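Local coordinates for protein arginyl-tRNA synthetase, putative (Plasmodium falciparum, PDB 5JLD) that probably attaches L-arginine to its cognate tRNA(Arg) at the expense of ATP, releasing AMP and diphosphate, as a class I aminoacyl-tRNA synthetase, at residues G43-N48 and L515-L520; L97-I102 and Y511-G516; K293-I298 and I302-E307. All coordinates share one frame; numbering follows the deposited sequence. Where two conformers were deposited one is given.

Contact 1: G43-N48 and L515-L520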
ATOM      1  N   GLY A  43      -4.039  28.603  -5.918  1.00 59.37           N
ATOM      2  CA  GLY A  43      -4.523  28.320  -4.582  1.00 51.93           C
ATOM      3  C   GLY A  43      -3.937  27.061  -3.979  1.00 51.94           C
ATOM      4  O   GLY A  43      -3.017  26.468  -4.541  1.00 45.92           O
ATOM      5  N   HIS A  44      -4.482  26.664  -2.831  1.00 43.80           N
ATOM      6  CA  HIS A  44      -4.066  25.442  -2.158  1.00 45.76           C
ATOM      7  C   HIS A  44      -5.148  24.369  -2.293  1.00 40.97           C
ATOM      8  O   HIS A  44      -4.894  23.263  -2.791  1.00 44.87           O
ATOM      9  CB  HIS A  44      -3.752  25.722  -0.685  1.00 37.46           C
ATOM     10  CG  HIS A  44      -2.611  26.669  -0.481  1.00 44.25           C
ATOM     11  ND1 HIS A  44      -2.319  27.243   0.738  1.00 38.81           N
ATOM     12  CD2 HIS A  44      -1.672  27.138  -1.348  1.00 34.01           C
ATOM     13  CE1 HIS A  44      -1.258  28.015   0.619  1.00 44.04           C
ATOM     14  NE2 HIS A  44      -0.843  27.965  -0.636  1.00 42.83           N
ATOM     15  N   TYR A  45      -6.355  24.700  -1.850  1.00 38.80           N
ATOM     16  CA  TYR A  45      -7.474  23.774  -1.990  1.00 36.51           C
ATOM     17  C   TYR A  45      -8.582  24.450  -2.784  1.00 37.19           C
ATOM     18  O   TYR A  45      -8.548  25.659  -3.020  1.00 39.38           O
ATOM     19  CB  TYR A  45      -7.997  23.316  -0.617  1.00 39.51           C
ATOM     20  CG  TYR A  45      -7.098  22.326   0.095  1.00 38.53           C
ATOM     21  CD1 TYR A  45      -5.977  22.763   0.774  1.00 36.77           C
ATOM     22  CD2 TYR A  45      -7.381  20.956   0.094  1.00 38.63           C
ATOM     23  CE1 TYR A  45      -5.140  21.883   1.423  1.00 43.89           C
ATOM     24  CE2 TYR A  45      -6.551  20.050   0.762  1.00 43.90           C
ATOM     25  CZ  TYR A  45      -5.428  20.534   1.423  1.00 50.53           C
ATOM     26  OH  TYR A  45      -4.579  19.697   2.090  1.00 37.90           O
ATOM     27  N   GLN A  46      -9.578  23.664  -3.160  1.00 37.64           N
ATOM     28  CA  GLN A  46     -10.619  24.098  -4.062  1.00 39.12           C
ATOM     29  C   GLN A  46     -11.898  23.288  -3.869  1.00 47.18           C
ATOM     30  O   GLN A  46     -11.841  22.094  -3.577  1.00 42.11           O
ATOM     31  CB  GLN A  46     -10.123  23.959  -5.487  1.00 45.07           C
ATOM     32  CG  GLN A  46     -11.185  23.966  -6.552  1.00 45.58           C
ATOM     33  CD  GLN A  46     -10.551  24.028  -7.912  1.00 49.36           C
ATOM     34  OE1 GLN A  46      -9.405  24.473  -8.042  1.00 48.68           O
ATOM     35  NE2 GLN A  46     -11.265  23.550  -8.933  1.00 42.73           N
ATOM     36  N   CYS A  47     -13.045  23.939  -4.024  1.00 47.00           N
ATOM     37  CA  CYS A  47     -14.334  23.278  -3.907  1.00 46.39           C
ATOM     38  C   CYS A  47     -15.209  23.678  -5.079  1.00 45.68           C
ATOM     39  O   CYS A  47     -15.333  24.862  -5.401  1.00 50.99           O
ATOM     40  CB  CYS A  47     -15.013  23.625  -2.583  1.00 52.36           C
ATOM     41  SG  CYS A  47     -16.748  23.097  -2.507  1.00 50.46           S
ATOM     42  N   ASN A  48     -15.816  22.684  -5.718  1.00 38.59           N
ATOM     43  CA  ASN A  48     -16.497  22.888  -6.986  1.00 41.35           C
ATOM     44  C   ASN A  48     -18.017  22.824  -6.905  1.00 40.67           C
ATOM     45  O   ASN A  48     -18.701  22.940  -7.936  1.00 44.36           O
ATOM     46  CB  ASN A  48     -15.990  21.862  -8.010  1.00 44.03           C
ATOM     47  CG  ASN A  48     -14.704  22.310  -8.686  1.00 45.98           C
ATOM     48  OD1 ASN A  48     -13.697  22.550  -8.030  1.00 45.62           O
ATOM     49  ND2 ASN A  48     -14.745  22.446 -10.001  1.00 54.11           N
ATOM     50  N   LEU A 515       6.543  24.478   1.011  1.00 45.89           N
ATOM     51  CA  LEU A 515       7.091  23.321   1.702  1.00 48.21           C
ATOM     52  C   LEU A 515       6.223  22.960   2.915  1.00 42.99           C
ATOM     53  O   LEU A 515       5.841  21.799   3.094  1.00 38.79           O
ATOM     54  CB  LEU A 515       8.546  23.585   2.116  1.00 46.34           C
ATOM     55  CG  LEU A 515       9.214  22.436   2.885  1.00 41.28           C
ATOM     56  CD1 LEU A 515       9.055  21.144   2.093  1.00 44.57           C
ATOM     57  CD2 LEU A 515      10.675  22.708   3.147  1.00 37.37           C
ATOM     58  N   GLY A 516       5.895  23.967   3.727  1.00 46.72           N
ATOM     59  CA  GLY A 516       5.026  23.775   4.884  1.00 41.95           C
ATOM     60  C   GLY A 516       3.717  23.110   4.498  1.00 46.08           C
ATOM     61  O   GLY A 516       3.287  22.110   5.110  1.00 53.00           O
ATOM     62  N   LEU A 517       3.098  23.649   3.454  1.00 41.63           N
ATOM     63  CA  LEU A 517       1.842  23.130   2.941  1.00 47.85           C
ATOM     64  C   LEU A 517       1.973  21.649   2.585  1.00 48.05           C
ATOM     65  O   LEU A 517       1.194  20.794   3.059  1.00 41.10           O
ATOM     66  CB  LEU A 517       1.395  23.918   1.707  1.00 47.02           C
ATOM     67  CG  LEU A 517       0.199  23.317   0.956  1.00 41.00           C
ATOM     68  CD1 LEU A 517      -1.019  23.293   1.860  1.00 41.25           C
ATOM     69  CD2 LEU A 517      -0.112  24.075  -0.345  1.00 36.83           C
ATOM     70  N   HIS A 518       2.968  21.354   1.753  1.00 45.11           N
ATOM     71  CA  HIS A 518       3.120  20.000   1.298  1.00 45.63           C
ATOM     72  C   HIS A 518       3.289  19.050   2.489  1.00 46.50           C
ATOM     73  O   HIS A 518       2.657  17.997   2.541  1.00 38.63           O
ATOM     74  CB  HIS A 518       4.285  19.860   0.338  1.00 44.64           C
ATOM     75  CG  HIS A 518       4.235  18.580  -0.442  1.00 52.48           C
ATOM     76  ND1 HIS A 518       3.309  18.361  -1.441  1.00 51.51           N
ATOM     77  CD2 HIS A 518       4.955  17.437  -0.341  1.00 41.87           C
ATOM     78  CE1 HIS A 518       3.481  17.151  -1.943  1.00 46.34           C
ATOM     79  NE2 HIS A 518       4.470  16.567  -1.287  1.00 45.53           N
ATOM     80  N   ILE A 519       4.105  19.454   3.457  1.00 42.55           N
ATOM     81  CA  ILE A 519       4.264  18.664   4.664  1.00 43.67           C
ATOM     82  C   ILE A 519       2.915  18.426   5.353  1.00 44.92           C
ATOM     83  O   ILE A 519       2.608  17.309   5.754  1.00 45.13           O
ATOM     84  CB  ILE A 519       5.224  19.342   5.635  1.00 43.51           C
ATOM     85  CG1 ILE A 519       6.638  19.318   5.057  1.00 43.44           C
ATOM     86  CG2 ILE A 519       5.167  18.671   6.994  1.00 40.26           C
ATOM     87  CD1 ILE A 519       7.606  20.265   5.783  1.00 46.11           C
ATOM     88  N   LEU A 520       2.084  19.458   5.444  1.00 43.45           N
ATOM     89  CA  LEU A 520       0.812  19.294   6.145  1.00 43.46           C
ATOM     90  C   LEU A 520      -0.243  18.540   5.316  1.00 42.14           C
ATOM     91  O   LEU A 520      -1.320  18.221   5.830  1.00 41.99           O
ATOM     92  CB  LEU A 520       0.261  20.663   6.573  1.00 47.62           C
ATOM     93  CG  LEU A 520       1.117  21.401   7.601  1.00 45.18           C
ATOM     94  CD1 LEU A 520       0.647  22.843   7.729  1.00 45.34           C
ATOM     95  CD2 LEU A 520       1.105  20.668   8.958  1.00 40.45           C
TER
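H44 and L517 meet in a CH-pi contact, at a classic beta bulge where the sheet of the N-terminal domain of the arginyl-tRNA synthetase rests on helix 510-520 of the anticodon-binding domain. The methyl CD2 of L517 stands over one face of the imidazole, 3.7 Å from the ring centroid. It is not perfectly centred: the approach lies 18° from the ring normal and is displaced toward the rim, with H44 CG and CD2 each 3.6 Å from L517 CD2. L517 carries its branch point anti to the backbone N (chi1 171°), which extends the isobutyl group from the helix toward the strand and parts its two methyls between two aromatic residues. While CD2 takes the histidine, CD1 lies 4.4 Å from Y45 CE1 in a looser, oblique approach.

H44 and Y45 both face V95 of strand 93-97, and the extra residue of the bulge probably lets two successive side chains reach the same helix. Each ring also has a polar tether. The backbone N-H of L97 bonds to H44 ND1 and so fixes how the imidazole is turned, whereas Y45 OH is hydrogen-bonded to D524 OD2 at the start of helix 522-532, adding a second link to the anticodon-binding domain. Helix 10-25 packs on Y45 through I10, T11 and I14, and all the residues that touch across this interface are buried.

Further along the same strand the chain draws away from the helix, and its side chains pair locally instead. There Q46 NE2 donates to N48 OD1 at 2.8 Å, lying in the carbonyl plane on a lone pair, with an N-H...O angle of 164°.

Contact 2: L97-I102 and Y511-G516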
ATOM      1  N   LEU A  97      -4.197  28.498   2.588  1.00 45.88           N
ATOM      2  CA  LEU A  97      -4.001  28.472   4.021  1.00 38.27           C
ATOM      3  C   LEU A  97      -3.096  29.627   4.421  1.00 38.59           C
ATOM      4  O   LEU A  97      -2.136  29.935   3.723  1.00 42.84           O
ATOM      5  CB  LEU A  97      -3.402  27.135   4.451  1.00 41.27           C
ATOM      6  CG  LEU A  97      -4.264  25.957   4.017  1.00 48.51           C
ATOM      7  CD1 LEU A  97      -3.528  24.668   4.251  1.00 54.17           C
ATOM      8  CD2 LEU A  97      -5.559  25.998   4.815  1.00 48.59           C
ATOM      9  N   SER A  98      -3.401  30.257   5.546  1.00 42.66           N
ATOM     10  CA  SER A  98      -2.553  31.326   6.065  1.00 40.14           C
ATOM     11  C   SER A  98      -1.186  30.817   6.520  1.00 42.99           C
ATOM     12  O   SER A  98      -1.003  29.640   6.850  1.00 40.30           O
ATOM     13  CB  SER A  98      -3.237  32.026   7.236  1.00 44.70           C
ATOM     14  OG  SER A  98      -3.273  31.146   8.354  1.00 51.72           O
ATOM     15  N   LYS A  99      -0.233  31.735   6.517  1.00 49.57           N
ATOM     16  CA  LYS A  99       1.112  31.530   7.022  1.00 49.59           C
ATOM     17  C   LYS A  99       1.076  31.065   8.490  1.00 50.73           C
ATOM     18  O   LYS A  99       1.825  30.168   8.909  1.00 46.32           O
ATOM     19  CB  LYS A  99       1.894  32.851   6.849  1.00 49.81           C
ATOM     20  CG  LYS A  99       3.161  33.019   7.662  1.00 55.61           C
ATOM     21  CD  LYS A  99       3.720  34.441   7.483  1.00 56.24           C
ATOM     22  CE  LYS A  99       5.060  34.603   8.184  1.00 60.50           C
ATOM     23  NZ  LYS A  99       4.952  34.429   9.661  1.00 56.95           N
ATOM     24  N   ASP A 100       0.175  31.654   9.272  1.00 50.54           N
ATOM     25  CA  ASP A 100       0.114  31.325  10.690  0.54 51.30           C
ATOM     26  C   ASP A 100      -0.485  29.942  10.930  1.00 49.38           C
ATOM     27  O   ASP A 100       0.013  29.192  11.776  1.00 49.12           O
ATOM     28  CB  ASP A 100      -0.675  32.372  11.473  0.54 50.64           C
ATOM     29  CG  ASP A 100      -0.643  32.108  12.970  0.54 53.76           C
ATOM     30  OD1 ASP A 100       0.412  32.352  13.600  0.54 53.91           O
ATOM     31  OD2 ASP A 100      -1.665  31.639  13.515  0.54 57.63           O
ATOM     32  N   TYR A 101      -1.532  29.586  10.190  1.00 46.37           N
ATOM     33  CA  TYR A 101      -2.062  28.236  10.315  1.00 47.77           C
ATOM     34  C   TYR A 101      -0.988  27.189  10.010  1.00 48.02           C
ATOM     35  O   TYR A 101      -0.851  26.190  10.729  1.00 50.47           O
ATOM     36  CB  TYR A 101      -3.265  27.983   9.400  1.00 43.54           C
ATOM     37  CG  TYR A 101      -3.702  26.515   9.492  1.00 41.15           C
ATOM     38  CD1 TYR A 101      -4.353  26.032  10.621  1.00 37.86           C
ATOM     39  CD2 TYR A 101      -3.414  25.614   8.465  1.00 37.59           C
ATOM     40  CE1 TYR A 101      -4.730  24.669  10.716  1.00 42.86           C
ATOM     41  CE2 TYR A 101      -3.789  24.287   8.542  1.00 49.81           C
ATOM     42  CZ  TYR A 101      -4.438  23.811   9.666  1.00 50.39           C
ATOM     43  OH  TYR A 101      -4.786  22.473   9.708  1.00 51.91           O
ATOM     44  N   ILE A 102      -0.241  27.409   8.936  1.00 45.33           N
ATOM     45  CA  ILE A 102       0.787  26.454   8.533  1.00 43.29           C
ATOM     46  C   ILE A 102       1.902  26.372   9.587  1.00 46.63           C
ATOM     47  O   ILE A 102       2.342  25.274   9.952  1.00 43.28           O
ATOM     48  CB  ILE A 102       1.372  26.820   7.159  1.00 46.40           C
ATOM     49  CG1 ILE A 102       0.269  26.774   6.095  1.00 51.25           C
ATOM     50  CG2 ILE A 102       2.478  25.866   6.783  1.00 45.56           C
ATOM     51  CD1 ILE A 102       0.742  27.169   4.698  1.00 56.81           C
ATOM     52  N   TYR A 511       8.293  29.798  -0.931  1.00 51.63           N
ATOM     53  CA  TYR A 511       8.848  28.450  -1.000  1.00 53.46           C
ATOM     54  C   TYR A 511       8.750  27.736   0.343  1.00 58.95           C
ATOM     55  O   TYR A 511       8.552  26.515   0.402  1.00 55.89           O
ATOM     56  CB  TYR A 511      10.300  28.494  -1.481  1.00 49.14           C
ATOM     57  CG  TYR A 511      10.446  29.150  -2.830  1.00 67.50           C
ATOM     58  CD1 TYR A 511       9.977  28.529  -3.982  1.00 71.53           C
ATOM     59  CD2 TYR A 511      11.030  30.409  -2.952  1.00 77.05           C
ATOM     60  CE1 TYR A 511      10.096  29.139  -5.223  1.00 79.37           C
ATOM     61  CE2 TYR A 511      11.149  31.025  -4.186  1.00 80.23           C
ATOM     62  CZ  TYR A 511      10.678  30.388  -5.315  1.00 83.80           C
ATOM     63  OH  TYR A 511      10.808  31.002  -6.542  1.00 91.35           O
ATOM     64  N   GLU A 512       8.887  28.510   1.415  1.00 60.50           N
ATOM     65  CA  GLU A 512       8.757  27.987   2.772  1.00 54.92           C
ATOM     66  C   GLU A 512       7.298  27.700   3.075  1.00 47.51           C
ATOM     67  O   GLU A 512       6.976  26.682   3.682  1.00 49.38           O
ATOM     68  CB  GLU A 512       9.338  28.971   3.783  1.00 42.08           C
ATOM     69  CG  GLU A 512      10.850  28.903   3.885  1.00 47.63           C
ATOM     70  CD  GLU A 512      11.460  30.246   4.223  1.00 63.22           C
ATOM     71  OE1 GLU A 512      11.906  30.437   5.370  1.00 70.94           O
ATOM     72  OE2 GLU A 512      11.485  31.114   3.331  1.00 71.15           O
ATOM     73  N   ILE A 513       6.428  28.604   2.627  1.00 48.84           N
ATOM     74  CA  ILE A 513       4.987  28.384   2.647  1.00 51.00           C
ATOM     75  C   ILE A 513       4.643  27.089   1.924  1.00 47.03           C
ATOM     76  O   ILE A 513       3.952  26.237   2.470  1.00 44.97           O
ATOM     77  CB  ILE A 513       4.204  29.549   1.983  1.00 50.40           C
ATOM     78  CG1 ILE A 513       4.259  30.804   2.849  1.00 53.55           C
ATOM     79  CG2 ILE A 513       2.750  29.158   1.770  1.00 42.45           C
ATOM     80  CD1 ILE A 513       3.597  30.628   4.210  1.00 51.24           C
ATOM     81  N   ASN A 514       5.138  26.946   0.699  1.00 46.41           N
ATOM     82  CA  ASN A 514       4.822  25.771  -0.123  1.00 51.03           C
ATOM     83  C   ASN A 514       5.325  24.442   0.471  1.00 50.40           C
ATOM     84  O   ASN A 514       4.618  23.408   0.434  1.00 40.30           O
ATOM     85  CB  ASN A 514       5.395  25.951  -1.528  1.00 50.31           C
ATOM     86  CG  ASN A 514       4.539  26.850  -2.397  1.00 49.15           C
ATOM     87  OD1 ASN A 514       3.528  27.382  -1.945  1.00 54.79           O
ATOM     88  ND2 ASN A 514       4.944  27.026  -3.654  1.00 45.31           N
ATOM     89  N   LEU A 515       6.543  24.478   1.011  1.00 45.89           N
ATOM     90  CA  LEU A 515       7.091  23.321   1.702  1.00 48.21           C
ATOM     91  C   LEU A 515       6.223  22.960   2.915  1.00 42.99           C
ATOM     92  O   LEU A 515       5.841  21.799   3.094  1.00 38.79           O
ATOM     93  CB  LEU A 515       8.546  23.585   2.116  1.00 46.34           C
ATOM     94  CG  LEU A 515       9.214  22.436   2.885  1.00 41.28           C
ATOM     95  CD1 LEU A 515       9.055  21.144   2.093  1.00 44.57           C
ATOM     96  CD2 LEU A 515      10.675  22.708   3.147  1.00 37.37           C
ATOM     97  N   GLY A 516       5.895  23.967   3.727  1.00 46.72           N
ATOM     98  CA  GLY A 516       5.026  23.775   4.884  1.00 41.95           C
ATOM     99  C   GLY A 516       3.717  23.110   4.498  1.00 46.08           C
ATOM    100  O   GLY A 516       3.287  22.110   5.110  1.00 53.00           O
TER
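I102 packs against I513 and G516, seating the first turn of helix 99-108 on helix 510-520. At its CB the side chain divides. The methyl CG2, anti to the backbone N, lies against the bare backbone of G516, where it is 3.8 Å from both G516 CA and G516 C. Because G516 has no side chain, the two backbones can come close, with the CA atoms of I102 and G516 only 6.2 Å apart. The other branch leaves through CG1 and runs on extended (chi2 178°), carrying CD1 to the preceding turn of the opposing helix. That terminal methyl settles 4.0 Å from the carbonyl O of I513 and 4.1 Å from I513 CG2, the two isoleucine side chains crossing at roughly a right angle.

I513 divides its own branches in a similar way. Its CG2 meets I102, while its CD1 reaches K99 CB at 3.8 Å. Only the base of the lysine takes part in this apolar patch; the rest of K99 leads away, and NZ forms a salt bridge with E103 one turn further along its helix.

The start of that helix is fixed by S98 at the N-cap. Its OG accepts from Y101 N at 3.0 Å, with an N-H...O angle of 162°, and its carbonyl O receives the amide of I102 at 3.1 Å. Both bonds hold the first turn, on which I102 sits.

L507 touches both isoleucines. Helix 510-520 has partners on more than one side: I513 and G516 take up helix 99-108, which directly follows strand 93-97, whereas L515 is buried against helices 536-556 and 564-584, and helix 10-25 covers L97 and Y101 of the N-terminal part.

Contact 3: K293-I298 and I302-E307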
ATOM      1  N   LYS A 293     -29.046 -21.783   2.183  1.00 65.21           N
ATOM      2  CA  LYS A 293     -29.861 -21.885   0.973  1.00 66.73           C
ATOM      3  C   LYS A 293     -29.496 -20.840  -0.095  1.00 68.40           C
ATOM      4  O   LYS A 293     -30.365 -20.355  -0.829  1.00 66.82           O
ATOM      5  CB  LYS A 293     -31.347 -21.783   1.339  1.00 72.09           C
ATOM      6  CG  LYS A 293     -31.843 -22.982   2.146  1.00 77.42           C
ATOM      7  CD  LYS A 293     -32.974 -22.600   3.092  1.00 83.02           C
ATOM      8  CE  LYS A 293     -33.354 -23.763   4.011  1.00 86.68           C
ATOM      9  NZ  LYS A 293     -34.309 -23.336   5.074  1.00 89.87           N
ATOM     10  N   LEU A 294     -28.207 -20.516  -0.196  1.00 61.12           N
ATOM     11  CA  LEU A 294     -27.729 -19.569  -1.205  1.00 62.40           C
ATOM     12  C   LEU A 294     -27.106 -20.289  -2.402  1.00 64.05           C
ATOM     13  O   LEU A 294     -26.737 -19.659  -3.389  1.00 64.96           O
ATOM     14  CB  LEU A 294     -26.710 -18.600  -0.601  1.00 52.58           C
ATOM     15  CG  LEU A 294     -27.220 -17.707   0.520  1.00 54.55           C
ATOM     16  CD1 LEU A 294     -26.056 -16.995   1.220  1.00 51.91           C
ATOM     17  CD2 LEU A 294     -28.219 -16.709  -0.036  1.00 55.96           C
ATOM     18  N   LEU A 295     -26.990 -21.610  -2.306  1.00 60.91           N
ATOM     19  CA  LEU A 295     -26.338 -22.391  -3.352  1.00 59.46           C
ATOM     20  C   LEU A 295     -27.363 -23.013  -4.305  1.00 60.06           C
ATOM     21  O   LEU A 295     -28.556 -23.059  -4.007  1.00 58.25           O
ATOM     22  CB  LEU A 295     -25.446 -23.467  -2.727  1.00 59.84           C
ATOM     23  CG  LEU A 295     -24.375 -22.892  -1.782  1.00 58.30           C
ATOM     24  CD1 LEU A 295     -23.404 -23.962  -1.309  1.00 54.20           C
ATOM     25  CD2 LEU A 295     -23.614 -21.732  -2.431  1.00 47.70           C
ATOM     26  N   THR A 296     -26.889 -23.455  -5.466  1.00 53.15           N
ATOM     27  CA  THR A 296     -27.734 -24.052  -6.494  1.00 52.02           C
ATOM     28  C   THR A 296     -27.014 -25.213  -7.197  1.00 59.30           C
ATOM     29  O   THR A 296     -25.808 -25.418  -7.013  1.00 55.11           O
ATOM     30  CB  THR A 296     -28.156 -23.009  -7.561  1.00 67.60           C
ATOM     31  OG1 THR A 296     -26.992 -22.338  -8.064  1.00 61.93           O
ATOM     32  CG2 THR A 296     -29.118 -21.978  -6.984  1.00 64.48           C
ATOM     33  N   ASN A 297     -27.753 -25.965  -8.006  1.00 57.74           N
ATOM     34  CA  ASN A 297     -27.172 -27.044  -8.790  1.00 62.92           C
ATOM     35  C   ASN A 297     -26.873 -26.684 -10.246  1.00 64.24           C
ATOM     36  O   ASN A 297     -27.772 -26.390 -11.032  1.00 65.00           O
ATOM     37  CB  ASN A 297     -28.091 -28.263  -8.757  1.00 70.91           C
ATOM     38  CG  ASN A 297     -27.941 -29.049  -7.490  1.00 79.21           C
ATOM     39  OD1 ASN A 297     -28.415 -28.636  -6.431  1.00 81.02           O
ATOM     40  ND2 ASN A 297     -27.274 -30.193  -7.583  1.00 84.08           N
ATOM     41  N   ILE A 298     -25.596 -26.727 -10.596  1.00 70.37           N
ATOM     42  CA  ILE A 298     -25.190 -26.617 -11.988  1.00 74.98           C
ATOM     43  C   ILE A 298     -24.525 -27.932 -12.344  1.00 82.57           C
ATOM     44  O   ILE A 298     -23.457 -28.267 -11.819  1.00 89.69           O
ATOM     45  CB  ILE A 298     -24.234 -25.430 -12.237  1.00 70.77           C
ATOM     46  CG1 ILE A 298     -24.841 -24.133 -11.708  1.00 61.00           C
ATOM     47  CG2 ILE A 298     -23.940 -25.288 -13.732  1.00 71.47           C
ATOM     48  CD1 ILE A 298     -23.884 -22.929 -11.772  1.00 53.02           C
ATOM     49  N   ILE A 302     -22.476 -28.333  -6.919  1.00 59.46           N
ATOM     50  CA  ILE A 302     -23.114 -27.305  -6.102  1.00 62.29           C
ATOM     51  C   ILE A 302     -22.309 -26.020  -6.194  1.00 55.61           C
ATOM     52  O   ILE A 302     -21.108 -25.978  -5.884  1.00 50.18           O
ATOM     53  CB  ILE A 302     -23.252 -27.724  -4.609  1.00 47.34           C
ATOM     54  CG1 ILE A 302     -24.141 -28.958  -4.466  1.00 53.87           C
ATOM     55  CG2 ILE A 302     -23.808 -26.601  -3.781  1.00 44.66           C
ATOM     56  CD1 ILE A 302     -23.366 -30.226  -4.317  1.00 55.41           C
ATOM     57  N   CYS A 303     -22.991 -24.964  -6.610  1.00 59.43           N
ATOM     58  CA  CYS A 303     -22.346 -23.694  -6.905  1.00 53.77           C
ATOM     59  C   CYS A 303     -23.043 -22.520  -6.254  1.00 49.93           C
ATOM     60  O   CYS A 303     -24.156 -22.651  -5.751  1.00 49.98           O
ATOM     61  CB  CYS A 303     -22.302 -23.472  -8.417  1.00 55.52           C
ATOM     62  SG  CYS A 303     -21.532 -24.814  -9.321  1.00 61.04           S
ATOM     63  N   TYR A 304     -22.368 -21.376  -6.257  1.00 42.83           N
ATOM     64  CA  TYR A 304     -23.027 -20.098  -5.999  1.00 46.20           C
ATOM     65  C   TYR A 304     -23.125 -19.309  -7.293  1.00 54.84           C
ATOM     66  O   TYR A 304     -22.107 -18.923  -7.880  1.00 53.37           O
ATOM     67  CB  TYR A 304     -22.282 -19.269  -4.961  1.00 43.64           C
ATOM     68  CG  TYR A 304     -22.844 -17.866  -4.810  1.00 56.80           C
ATOM     69  CD1 TYR A 304     -24.107 -17.657  -4.253  1.00 60.59           C
ATOM     70  CD2 TYR A 304     -22.117 -16.754  -5.223  1.00 55.75           C
ATOM     71  CE1 TYR A 304     -24.627 -16.388  -4.112  1.00 56.48           C
ATOM     72  CE2 TYR A 304     -22.630 -15.471  -5.079  1.00 56.73           C
ATOM     73  CZ  TYR A 304     -23.886 -15.300  -4.527  1.00 59.09           C
ATOM     74  OH  TYR A 304     -24.400 -14.042  -4.391  1.00 65.79           O
ATOM     75  N   GLN A 305     -24.353 -19.078  -7.735  1.00 56.90           N
ATOM     76  CA  GLN A 305     -24.609 -18.214  -8.875  1.00 51.01           C
ATOM     77  C   GLN A 305     -24.998 -16.823  -8.402  1.00 58.19           C
ATOM     78  O   GLN A 305     -26.073 -16.634  -7.831  1.00 58.73           O
ATOM     79  CB  GLN A 305     -25.717 -18.782  -9.754  1.00 46.15           C
ATOM     80  CG  GLN A 305     -26.021 -17.909 -10.966  1.00 50.74           C
ATOM     81  CD  GLN A 305     -24.872 -17.878 -11.963  1.00 55.26           C
ATOM     82  OE1 GLN A 305     -24.500 -18.915 -12.527  1.00 57.65           O
ATOM     83  NE2 GLN A 305     -24.304 -16.687 -12.191  1.00 57.61           N
ATOM     84  N   SER A 306     -24.123 -15.849  -8.621  1.00 54.98           N
ATOM     85  CA  SER A 306     -24.489 -14.479  -8.324  1.00 53.02           C
ATOM     86  C   SER A 306     -25.435 -13.945  -9.395  1.00 61.87           C
ATOM     87  O   SER A 306     -25.424 -14.400 -10.554  1.00 55.49           O
ATOM     88  CB  SER A 306     -23.259 -13.589  -8.225  1.00 49.03           C
ATOM     89  OG  SER A 306     -23.648 -12.238  -8.072  1.00 53.48           O
ATOM     90  N   GLU A 307     -26.264 -12.998  -8.976  1.00 66.71           N
ATOM     91  CA  GLU A 307     -27.137 -12.227  -9.855  1.00 76.24           C
ATOM     92  C   GLU A 307     -26.328 -11.195 -10.637  1.00 68.76           C
ATOM     93  O   GLU A 307     -26.720 -10.769 -11.724  1.00 60.65           O
ATOM     94  CB  GLU A 307     -28.202 -11.526  -9.018  1.00 88.49           C
ATOM     95  CG  GLU A 307     -27.686 -11.230  -7.609  1.00 98.57           C
ATOM     96  CD  GLU A 307     -28.699 -10.538  -6.726  1.00105.97           C
ATOM     97  OE1 GLU A 307     -29.913 -10.668  -6.995  1.00110.87           O
ATOM     98  OE2 GLU A 307     -28.274  -9.878  -5.751  1.00103.14           O
TER
HETATM   99  O   HOH W   1     -26.430 -19.838  -6.012  1.00 57.21           O
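T296 and C303 are joined by a reciprocal pair of backbone hydrogen bonds, as an antiparallel hydrogen-bonded pair. T296 N donates to C303 O and C303 N to T296 O, both at 2.9 Å, and the second bond is the straighter, with an N-H...O angle of 173°. Each carbonyl also receives a CA-H...O contact: L295 CA lies 3.3 Å from C303 O, and I302 CA 3.4 Å from T296 O. The next pair, N297 with I302, is non-hydrogen-bonded. On its other edge strand 301-304 bonds to strand 313-316, I302 with L315 and Q316 and Y304 with L313.

Beyond the ladder the two chains part at L294 and Q305, and a water bridges them. It donates to L294 O at 2.6 Å and accepts from Q305 N at 2.8 Å, while T296 OG1 makes a longer third bond to it. L294 O also lies in the plane of the Y304 ring, at the edge near CD1. The phenol is held at its far end, where OH bonds to D361 and K365. Q305 NE2 donates to two carbonyl oxygens, S306 O, in its carbonyl plane on a lone pair, and K310 O.

Apolar groups flank the ladder. L295 sends CD1 to I302 CG2 at 3.6 Å and sets CD2 against Y304 CB. On the side of T296 and C303, I298 CD1 covers C303 CB at 3.7 Å; having CG1 anti to its carbonyl carbon (chi1 -54°) swings that methyl across to the neighbouring strand.

The short strand axes make an angle of 113°, so the hairpin is strongly twisted. Two residues connect its strands, and strand 313-316 completes a small antiparallel meander. In sequence it falls between strands 271-272 and 343-349 of the parallel Rossmann-type sheet, consistent with the connective insertion of class I synthetases.

How the contacts relate
Contacts 1 and 2 belong to one interface: their centres are about 9 Å apart, and both use helix 510-520, with L515 and G516 common to the two segments of that helix. Contact 1 is fully buried and sets a sheet against the helix through aromatic rings and a leucine; contact 2, partly buried, is helix on helix, aliphatic branches laid on one another and on bare helix backbone. Neither has a hydrogen bond across it. Contact 3 is the opposite in kind, a local hairpin bound by backbone hydrogen bonds and water near the surface, its centre about 50 Å from contact 1 and 58 Å from contact 2. In sequence it is nested inside the long loops those two close.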